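Local coordinates for protein ArCE4A (Arthrobacter sp. AW19M34-1, PDB 5LFZ) that probably removes acetyl groups from N-acetylated polysaccharides such as chitin, as a metal-dependent carbohydrate esterase of family CE4, at residues A[78-92]-A[116-130]. Numbering follows the deposited sequence.
Sequences QIGSHTFDHKDITKL and PQILRPPYGAHGAVY. With NI (nickel (II) ion), chain B.
Backbone pairing starts the contact: S81 N donates to I118 O and S81 O accepts from R120 N, the latter at 2.8 Å. This single bridge sets 116-120 beside strand 78-81.

Metal and imidazole bonds come next. H82 NE2 and H86 NE2 each bind nickel at 2.1 Å; D33 and three waters complete the site. H82 ND1 donates to R120 O at 2.9 Å, in its own ring plane but 47° above the carbonyl plane, so ring rotation is fixed from both nitrogens. R120, which supplies that carbonyl, is itself tied to D32 through its guanidinium.

Ring contacts hold H86: P122 CB makes a CH-pi contact over one face, 3.9 Å from the ring centroid and 12° off the normal, and the edge of the H86 imidazole meets the Y123 face, edge-to-face, planes at 88°; H86 ND1 adds a weak hydrogen bond to Y123 OH.

Farther out, T90 CA sits 3.8 Å from the Y130 ring centroid, over the face. T90 N donates to D88 OD1, an Asx turn, and T90 OG1, turned between its own N and carbonyl carbon, donates to the same oxygen from the same face. An alanine in place of Y130 would probably strip T90 of its aromatic cover and open a gap over its CA and CB.

Both nickel-binding imidazoles thus take second-shell support from 120-123, an arrangement consistent with the metal-dependent NodB deacetylase fold.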
ATOM      1  N   GLN A  78      -5.193  -2.381   5.759  1.00 21.46           N
ATOM      2  CA  GLN A  78      -4.222  -3.457   5.644  1.00 20.64           C
ATOM      3  C   GLN A  78      -2.802  -2.921   5.697  1.00 19.95           C
ATOM      4  O   GLN A  78      -2.484  -1.918   5.068  1.00 22.29           O
ATOM      5  CB  GLN A  78      -4.437  -4.241   4.350  1.00 20.92           C
ATOM      6  CG  GLN A  78      -3.476  -5.405   4.208  1.00 27.97           C
ATOM      7  CD  GLN A  78      -3.796  -6.293   3.032  1.00 29.62           C
ATOM      8  OE1 GLN A  78      -4.627  -5.959   2.191  1.00 26.99           O
ATOM      9  NE2 GLN A  78      -3.130  -7.439   2.965  1.00 28.32           N
ATOM     10  N   ILE A  79      -1.946  -3.592   6.459  1.00 21.09           N
ATOM     11  CA  ILE A  79      -0.540  -3.228   6.514  1.00 19.64           C
ATOM     12  C   ILE A  79       0.288  -4.172   5.649  1.00 19.72           C
ATOM     13  O   ILE A  79       0.224  -5.399   5.813  1.00 23.30           O
ATOM     14  CB  ILE A  79      -0.014  -3.257   7.959  1.00 23.95           C
ATOM     15  CG1 ILE A  79      -0.866  -2.332   8.841  1.00 27.58           C
ATOM     16  CG2 ILE A  79       1.471  -2.903   7.998  1.00 21.47           C
ATOM     17  CD1 ILE A  79      -0.602  -2.464  10.322  1.00 26.96           C
ATOM     18  N   GLY A  80       1.053  -3.599   4.725  1.00 20.27           N
ATOM     19  CA  GLY A  80       1.996  -4.359   3.923  1.00 22.68           C
ATOM     20  C   GLY A  80       3.419  -3.920   4.227  1.00 22.40           C
ATOM     21  O   GLY A  80       3.636  -2.869   4.833  1.00 19.59           O
ATOM     22  N   SER A  81       4.396  -4.724   3.818  1.00 22.96           N
ATOM     23  CA  SER A  81       5.799  -4.364   3.992  1.00 22.76           C
ATOM     24  C   SER A  81       6.341  -3.610   2.784  1.00 23.58           C
ATOM     25  O   SER A  81       6.054  -3.973   1.644  1.00 24.10           O
ATOM     26  CB  SER A  81       6.643  -5.618   4.234  1.00 23.45           C
ATOM     27  OG  SER A  81       8.027  -5.310   4.189  1.00 24.85           O
ATOM     28  N   HIS A  82       7.114  -2.553   3.038  1.00 22.96           N
ATOM     29  CA  HIS A  82       7.824  -1.840   1.979  1.00 21.48           C
ATOM     30  C   HIS A  82       9.338  -1.947   2.187  1.00 24.56           C
ATOM     31  O   HIS A  82      10.092  -1.106   1.701  1.00 24.81           O
ATOM     32  CB  HIS A  82       7.384  -0.365   1.952  1.00 19.33           C
ATOM     33  CG  HIS A  82       7.627   0.337   0.648  1.00 23.89           C
ATOM     34  ND1 HIS A  82       7.587  -0.296  -0.577  1.00 27.07           N
ATOM     35  CD2 HIS A  82       7.874   1.642   0.384  1.00 24.99           C
ATOM     36  CE1 HIS A  82       7.812   0.583  -1.535  1.00 23.38           C
ATOM     37  NE2 HIS A  82       7.991   1.771  -0.980  1.00 22.21           N
ATOM     38  N   THR A  83       9.755  -3.013   2.885  1.00 22.93           N
ATOM     39  CA  THR A  83      11.123  -3.231   3.412  1.00 26.77           C
ATOM     40  C   THR A  83      11.468  -2.239   4.527  1.00 23.47           C
ATOM     41  O   THR A  83      10.627  -1.440   4.945  1.00 24.60           O
ATOM     42  CB  THR A  83      12.229  -3.170   2.322  1.00 32.69           C
ATOM     43  OG1 THR A  83      12.505  -1.809   1.951  1.00 26.30           O
ATOM     44  CG2 THR A  83      11.835  -3.986   1.093  1.00 38.63           C
ATOM     45  N   PHE A  84      12.697  -2.315   5.034  1.00 23.21           N
ATOM     46  CA  PHE A  84      13.042  -1.583   6.246  1.00 24.40           C
ATOM     47  C   PHE A  84      13.528  -0.174   5.954  1.00 27.50           C
ATOM     48  O   PHE A  84      13.039   0.784   6.544  1.00 28.12           O
ATOM     49  CB  PHE A  84      14.103  -2.328   7.061  1.00 27.87           C
ATOM     50  CG  PHE A  84      14.272  -1.787   8.449  1.00 24.97           C
ATOM     51  CD1 PHE A  84      15.294  -0.900   8.742  1.00 31.47           C
ATOM     52  CD2 PHE A  84      13.385  -2.139   9.454  1.00 28.43           C
ATOM     53  CE1 PHE A  84      15.443  -0.391  10.020  1.00 31.26           C
ATOM     54  CE2 PHE A  84      13.526  -1.635  10.734  1.00 29.63           C
ATOM     55  CZ  PHE A  84      14.556  -0.757  11.017  1.00 31.63           C
ATOM     56  N   ASP A  85      14.495  -0.043   5.056  1.00 27.04           N
ATOM     57  CA  ASP A  85      15.068   1.271   4.778  1.00 30.55           C
ATOM     58  C   ASP A  85      15.002   1.646   3.296  1.00 30.55           C
ATOM     59  O   ASP A  85      15.824   2.425   2.808  1.00 32.33           O
ATOM     60  CB  ASP A  85      16.509   1.320   5.272  1.00 34.64           C
ATOM     61  CG  ASP A  85      17.279   0.088   4.893  1.00 46.64           C
ATOM     62  OD1 ASP A  85      17.097  -0.373   3.750  1.00 43.99           O
ATOM     63  OD2 ASP A  85      18.046  -0.431   5.736  1.00 50.79           O
ATOM     64  N   HIS A  86      14.025   1.077   2.597  1.00 28.20           N
ATOM     65  CA  HIS A  86      13.672   1.462   1.223  1.00 29.58           C
ATOM     66  C   HIS A  86      14.799   1.255   0.219  1.00 32.35           C
ATOM     67  O   HIS A  86      15.004   2.073  -0.679  1.00 31.18           O
ATOM     68  CB  HIS A  86      13.204   2.924   1.168  1.00 34.26           C
ATOM     69  CG  HIS A  86      12.270   3.213   0.032  1.00 30.77           C
ATOM     70  ND1 HIS A  86      12.712   3.555  -1.228  1.00 33.26           N
ATOM     71  CD2 HIS A  86      10.917   3.192  -0.038  1.00 29.69           C
ATOM     72  CE1 HIS A  86      11.672   3.739  -2.023  1.00 31.17           C
ATOM     73  NE2 HIS A  86      10.572   3.529  -1.324  1.00 33.82           N
ATOM     74  N   LYS A  87      15.525   0.156   0.357  1.00 32.75           N
ATOM     75  CA  LYS A  87      16.550  -0.177  -0.620  1.00 31.14           C
ATOM     76  C   LYS A  87      15.960  -1.031  -1.745  1.00 30.85           C
ATOM     77  O   LYS A  87      15.084  -1.867  -1.517  1.00 32.23           O
ATOM     78  CB  LYS A  87      17.724  -0.899   0.054  1.00 33.87           C
ATOM     79  CG  LYS A  87      18.521  -0.004   0.995  1.00 36.45           C
ATOM     80  CD  LYS A  87      19.581  -0.765   1.774  1.00 37.77           C
ATOM     81  CE  LYS A  87      20.259   0.157   2.782  1.00 42.67           C
ATOM     82  NZ  LYS A  87      21.350  -0.510   3.547  1.00 47.07           N
ATOM     83  N   ASP A  88      16.426  -0.784  -2.965  1.00 33.21           N
ATOM     84  CA  ASP A  88      16.147  -1.645  -4.109  1.00 32.05           C
ATOM     85  C   ASP A  88      16.641  -3.049  -3.766  1.00 31.12           C
ATOM     86  O   ASP A  88      17.840  -3.250  -3.591  1.00 32.69           O
ATOM     87  CB  ASP A  88      16.848  -1.076  -5.354  1.00 30.36           C
ATOM     88  CG  ASP A  88      16.606  -1.888  -6.622  1.00 36.73           C
ATOM     89  OD1 ASP A  88      16.267  -3.088  -6.554  1.00 32.37           O
ATOM     90  OD2 ASP A  88      16.799  -1.307  -7.717  1.00 33.61           O
ATOM     91  N   ILE A  89      15.727  -4.014  -3.671  1.00 26.98           N
ATOM     92  CA  ILE A  89      16.099  -5.343  -3.196  1.00 26.33           C
ATOM     93  C   ILE A  89      17.004  -6.062  -4.188  1.00 32.25           C
ATOM     94  O   ILE A  89      17.713  -6.993  -3.813  1.00 33.80           O
ATOM     95  CB  ILE A  89      14.871  -6.244  -2.915  1.00 30.96           C
ATOM     96  CG1 ILE A  89      14.170  -6.631  -4.216  1.00 35.49           C
ATOM     97  CG2 ILE A  89      13.909  -5.570  -1.946  1.00 35.71           C
ATOM     98  CD1 ILE A  89      13.044  -7.614  -4.027  1.00 38.33           C
ATOM     99  N   THR A  90      16.991  -5.634  -5.449  1.00 31.15           N
ATOM    100  CA  THR A  90      17.816  -6.293  -6.460  1.00 30.85           C
ATOM    101  C   THR A  90      19.280  -5.887  -6.321  1.00 33.03           C
ATOM    102  O   THR A  90      20.151  -6.447  -6.980  1.00 37.52           O
ATOM    103  CB  THR A  90      17.341  -5.985  -7.895  1.00 40.97           C
ATOM    104  OG1 THR A  90      17.632  -4.619  -8.223  1.00 39.85           O
ATOM    105  CG2 THR A  90      15.849  -6.242  -8.038  1.00 39.21           C
ATOM    106  N   LYS A  91      19.542  -4.912  -5.457  1.00 39.13           N
ATOM    107  CA  LYS A  91      20.907  -4.496  -5.159  1.00 41.37           C
ATOM    108  C   LYS A  91      21.510  -5.323  -4.036  1.00 39.47           C
ATOM    109  O   LYS A  91      22.689  -5.181  -3.723  1.00 41.66           O
ATOM    110  CB  LYS A  91      20.962  -3.023  -4.752  1.00 44.37           C
ATOM    111  CG  LYS A  91      20.559  -2.008  -5.802  1.00 43.87           C
ATOM    112  CD  LYS A  91      20.736  -0.612  -5.213  1.00 38.57           C
ATOM    113  CE  LYS A  91      20.141   0.475  -6.081  1.00 35.63           C
ATOM    114  NZ  LYS A  91      20.194   1.785  -5.371  1.00 36.14           N
ATOM    115  N   LEU A  92      20.698  -6.172  -3.415  1.00 41.06           N
ATOM    116  CA  LEU A  92      21.104  -6.806  -2.165  1.00 36.93           C
ATOM    117  C   LEU A  92      21.482  -8.275  -2.291  1.00 41.70           C
ATOM    118  O   LEU A  92      21.143  -8.948  -3.266  1.00 39.23           O
ATOM    119  CB  LEU A  92      19.991  -6.667  -1.127  1.00 35.12           C
ATOM    120  CG  LEU A  92      19.530  -5.233  -0.859  1.00 34.38           C
ATOM    121  CD1 LEU A  92      18.416  -5.227   0.163  1.00 32.72           C
ATOM    122  CD2 LEU A  92      20.696  -4.371  -0.394  1.00 41.91           C
ATOM    123  N   PRO A 116       2.558  -8.664   8.301  1.00 28.04           N
ATOM    124  CA  PRO A 116       2.053  -8.327   6.967  1.00 27.11           C
ATOM    125  C   PRO A 116       1.894  -9.588   6.134  1.00 25.20           C
ATOM    126  O   PRO A 116       2.539 -10.600   6.420  1.00 29.76           O
ATOM    127  CB  PRO A 116       3.143  -7.416   6.394  1.00 27.24           C
ATOM    128  CG  PRO A 116       4.385  -7.881   7.087  1.00 30.71           C
ATOM    129  CD  PRO A 116       3.950  -8.214   8.487  1.00 25.97           C
ATOM    130  N   GLN A 117       1.033  -9.543   5.128  1.00 27.11           N
ATOM    131  CA  GLN A 117       0.804 -10.711   4.295  1.00 29.55           C
ATOM    132  C   GLN A 117       1.177 -10.419   2.854  1.00 25.91           C
ATOM    133  O   GLN A 117       1.024 -11.268   1.980  1.00 26.06           O
ATOM    134  CB  GLN A 117      -0.655 -11.160   4.395  1.00 38.09           C
ATOM    135  CG  GLN A 117      -1.101 -11.456   5.815  1.00 41.84           C
ATOM    136  CD  GLN A 117      -2.603 -11.607   5.933  1.00 54.99           C
ATOM    137  OE1 GLN A 117      -3.352 -11.182   5.052  1.00 58.82           O
ATOM    138  NE2 GLN A 117      -3.052 -12.214   7.026  1.00 57.73           N
ATOM    139  N   ILE A 118       1.662  -9.203   2.618  1.00 23.32           N
ATOM    140  CA  ILE A 118       2.045  -8.738   1.292  1.00 23.03           C
ATOM    141  C   ILE A 118       3.259  -7.821   1.400  1.00 21.65           C
ATOM    142  O   ILE A 118       3.487  -7.209   2.447  1.00 23.15           O
ATOM    143  CB  ILE A 118       0.890  -7.970   0.602  1.00 22.37           C
ATOM    144  CG1 ILE A 118       0.412  -6.824   1.500  1.00 24.78           C
ATOM    145  CG2 ILE A 118      -0.271  -8.905   0.295  1.00 25.35           C
ATOM    146  CD1 ILE A 118      -0.781  -6.053   0.939  1.00 24.26           C
ATOM    147  N   LEU A 119       4.032  -7.721   0.324  1.00 21.18           N
ATOM    148  CA  LEU A 119       5.196  -6.838   0.292  1.00 21.00           C
ATOM    149  C   LEU A 119       5.237  -6.120  -1.047  1.00 21.53           C
ATOM    150  O   LEU A 119       4.950  -6.714  -2.082  1.00 23.32           O
ATOM    151  CB  LEU A 119       6.496  -7.628   0.521  1.00 23.09           C
ATOM    152  CG  LEU A 119       7.829  -6.859   0.547  1.00 22.86           C
ATOM    153  CD1 LEU A 119       8.811  -7.522   1.511  1.00 24.44           C
ATOM    154  CD2 LEU A 119       8.457  -6.728  -0.840  1.00 26.99           C
ATOM    155  N   ARG A 120       5.588  -4.840  -1.019  1.00 23.78           N
ATOM    156  CA  ARG A 120       5.791  -4.067  -2.242  1.00 23.48           C
ATOM    157  C   ARG A 120       7.263  -3.690  -2.319  1.00 20.44           C
ATOM    158  O   ARG A 120       7.798  -3.090  -1.390  1.00 25.26           O
ATOM    159  CB  ARG A 120       4.909  -2.825  -2.262  1.00 24.40           C
ATOM    160  CG  ARG A 120       5.194  -1.908  -3.431  1.00 19.80           C
ATOM    161  CD  ARG A 120       4.168  -0.800  -3.512  1.00 23.57           C
ATOM    162  NE  ARG A 120       2.900  -1.240  -4.088  1.00 22.79           N
ATOM    163  CZ  ARG A 120       1.769  -0.549  -3.970  1.00 21.87           C
ATOM    164  NH1 ARG A 120       1.773   0.587  -3.284  1.00 21.26           N
ATOM    165  NH2 ARG A 120       0.641  -0.986  -4.524  1.00 23.86           N
ATOM    166  N   PRO A 121       7.937  -4.080  -3.402  1.00 23.32           N
ATOM    167  CA  PRO A 121       9.368  -3.783  -3.484  1.00 25.25           C
ATOM    168  C   PRO A 121       9.598  -2.314  -3.818  1.00 23.64           C
ATOM    169  O   PRO A 121       8.920  -1.787  -4.697  1.00 30.30           O
ATOM    170  CB  PRO A 121       9.850  -4.691  -4.616  1.00 30.44           C
ATOM    171  CG  PRO A 121       8.654  -4.845  -5.499  1.00 29.33           C
ATOM    172  CD  PRO A 121       7.453  -4.837  -4.570  1.00 26.62           C
ATOM    173  N   PRO A 122      10.531  -1.662  -3.112  1.00 26.39           N
ATOM    174  CA  PRO A 122      10.888  -0.267  -3.409  1.00 26.41           C
ATOM    175  C   PRO A 122      11.184  -0.040  -4.887  1.00 30.38           C
ATOM    176  O   PRO A 122      11.860  -0.858  -5.512  1.00 33.07           O
ATOM    177  CB  PRO A 122      12.138  -0.048  -2.558  1.00 27.90           C
ATOM    178  CG  PRO A 122      11.915  -0.927  -1.375  1.00 27.37           C
ATOM    179  CD  PRO A 122      11.237  -2.164  -1.923  1.00 28.18           C
ATOM    180  N   TYR A 123      10.647   1.052  -5.430  1.00 31.12           N
ATOM    181  CA  TYR A 123      10.853   1.448  -6.825  1.00 32.40           C
ATOM    182  C   TYR A 123      10.261   0.439  -7.805  1.00 31.15           C
ATOM    183  O   TYR A 123      10.471   0.548  -9.011  1.00 35.70           O
ATOM    184  CB  TYR A 123      12.349   1.654  -7.116  1.00 33.79           C
ATOM    185  CG  TYR A 123      13.047   2.461  -6.043  1.00 35.21           C
ATOM    186  CD1 TYR A 123      12.857   3.833  -5.944  1.00 33.36           C
ATOM    187  CD2 TYR A 123      13.883   1.849  -5.120  1.00 32.28           C
ATOM    188  CE1 TYR A 123      13.482   4.574  -4.956  1.00 34.47           C
ATOM    189  CE2 TYR A 123      14.512   2.580  -4.127  1.00 33.59           C
ATOM    190  CZ  TYR A 123      14.310   3.940  -4.049  1.00 37.56           C
ATOM    191  OH  TYR A 123      14.939   4.666  -3.060  1.00 41.02           O
ATOM    192  N   GLY A 124       9.513  -0.530  -7.284  1.00 28.39           N
ATOM    193  CA  GLY A 124       8.935  -1.581  -8.104  1.00 30.83           C
ATOM    194  C   GLY A 124       9.962  -2.584  -8.604  1.00 35.17           C
ATOM    195  O   GLY A 124       9.660  -3.433  -9.442  1.00 34.84           O
ATOM    196  N   ALA A 125      11.181  -2.485  -8.086  1.00 37.23           N
ATOM    197  CA  ALA A 125      12.293  -3.280  -8.585  1.00 35.99           C
ATOM    198  C   ALA A 125      12.290  -4.667  -7.964  1.00 31.61           C
ATOM    199  O   ALA A 125      12.310  -4.803  -6.743  1.00 32.15           O
ATOM    200  CB  ALA A 125      13.610  -2.579  -8.308  1.00 33.85           C
ATOM    201  N   HIS A 126      12.268  -5.688  -8.815  1.00 31.07           N
ATOM    202  CA  HIS A 126      12.264  -7.072  -8.356  1.00 29.39           C
ATOM    203  C   HIS A 126      12.730  -7.996  -9.479  1.00 31.98           C
ATOM    204  O   HIS A 126      13.002  -7.548 -10.593  1.00 35.94           O
ATOM    205  CB  HIS A 126      10.867  -7.472  -7.874  1.00 32.37           C
ATOM    206  CG  HIS A 126       9.872  -7.629  -8.980  1.00 32.78           C
ATOM    207  ND1 HIS A 126       9.464  -8.860  -9.443  1.00 37.15           N
ATOM    208  CD2 HIS A 126       9.220  -6.709  -9.731  1.00 33.81           C
ATOM    209  CE1 HIS A 126       8.596  -8.693 -10.426  1.00 38.69           C
ATOM    210  NE2 HIS A 126       8.432  -7.397 -10.620  1.00 36.51           N
ATOM    211  N   GLY A 127      12.829  -9.285  -9.179  1.00 35.51           N
ATOM    212  CA  GLY A 127      13.258 -10.266 -10.159  1.00 35.74           C
ATOM    213  C   GLY A 127      13.110 -11.650  -9.567  1.00 35.00           C
ATOM    214  O   GLY A 127      13.278 -11.817  -8.363  1.00 39.56           O
ATOM    215  N   ALA A 128      12.801 -12.631 -10.411  1.00 35.65           N
ATOM    216  CA  ALA A 128      12.493 -13.989  -9.960  1.00 37.13           C
ATOM    217  C   ALA A 128      13.524 -14.552  -8.988  1.00 43.17           C
ATOM    218  O   ALA A 128      13.169 -15.229  -8.027  1.00 40.85           O
ATOM    219  CB  ALA A 128      12.356 -14.917 -11.158  1.00 40.74           C
ATOM    220  N   VAL A 129      14.798 -14.266  -9.234  1.00 38.88           N
ATOM    221  CA  VAL A 129      15.865 -14.796  -8.394  1.00 36.99           C
ATOM    222  C   VAL A 129      15.850 -14.159  -6.997  1.00 38.68           C
ATOM    223  O   VAL A 129      16.289 -14.773  -6.023  1.00 36.22           O
ATOM    224  CB  VAL A 129      17.250 -14.600  -9.064  1.00 42.70           C
ATOM    225  CG1 VAL A 129      17.631 -13.128  -9.114  1.00 41.00           C
ATOM    226  CG2 VAL A 129      18.316 -15.408  -8.346  1.00 46.30           C
ATOM    227  N   TYR A 130      15.320 -12.943  -6.894  1.00 39.45           N
ATOM    228  CA  TYR A 130      15.216 -12.264  -5.605  1.00 31.87           C
ATOM    229  C   TYR A 130      13.879 -12.561  -4.940  1.00 32.78           C
ATOM    230  O   TYR A 130      13.810 -12.776  -3.730  1.00 36.79           O
ATOM    231  CB  TYR A 130      15.381 -10.748  -5.771  1.00 30.65           C
ATOM    232  CG  TYR A 130      16.564 -10.351  -6.616  1.00 33.64           C
ATOM    233  CD1 TYR A 130      17.845 -10.318  -6.081  1.00 34.23           C
ATOM    234  CD2 TYR A 130      16.400 -10.003  -7.950  1.00 36.64           C
ATOM    235  CE1 TYR A 130      18.931  -9.962  -6.850  1.00 31.12           C
ATOM    236  CE2 TYR A 130      17.482  -9.642  -8.728  1.00 36.41           C
ATOM    237  CZ  TYR A 130      18.742  -9.621  -8.173  1.00 32.92           C
ATOM    238  OH  TYR A 130      19.823  -9.262  -8.941  1.00 34.47           O
TER
HETATM  239 NI    NI B 301       8.556   3.610  -1.779  0.54 22.68          NI
HETATM  240  O   HOH W   1      -1.143  -7.765   5.319  1.00 24.06           O
HETATM  241  O   HOH W   2      17.332   3.748  -2.198  1.00 39.36           O
HETATM  242  O   HOH W   3      13.028  -3.302  -4.625  1.00 26.73           O
HETATM  243  O   HOH W   4       9.096   2.753  -3.671  1.00 36.63           O
HETATM  244  O   HOH W   5       7.166   3.709  -3.129  1.00 36.74           O
HETATM  245  O   HOH W   6       8.937   5.481  -2.637  1.00 31.16           O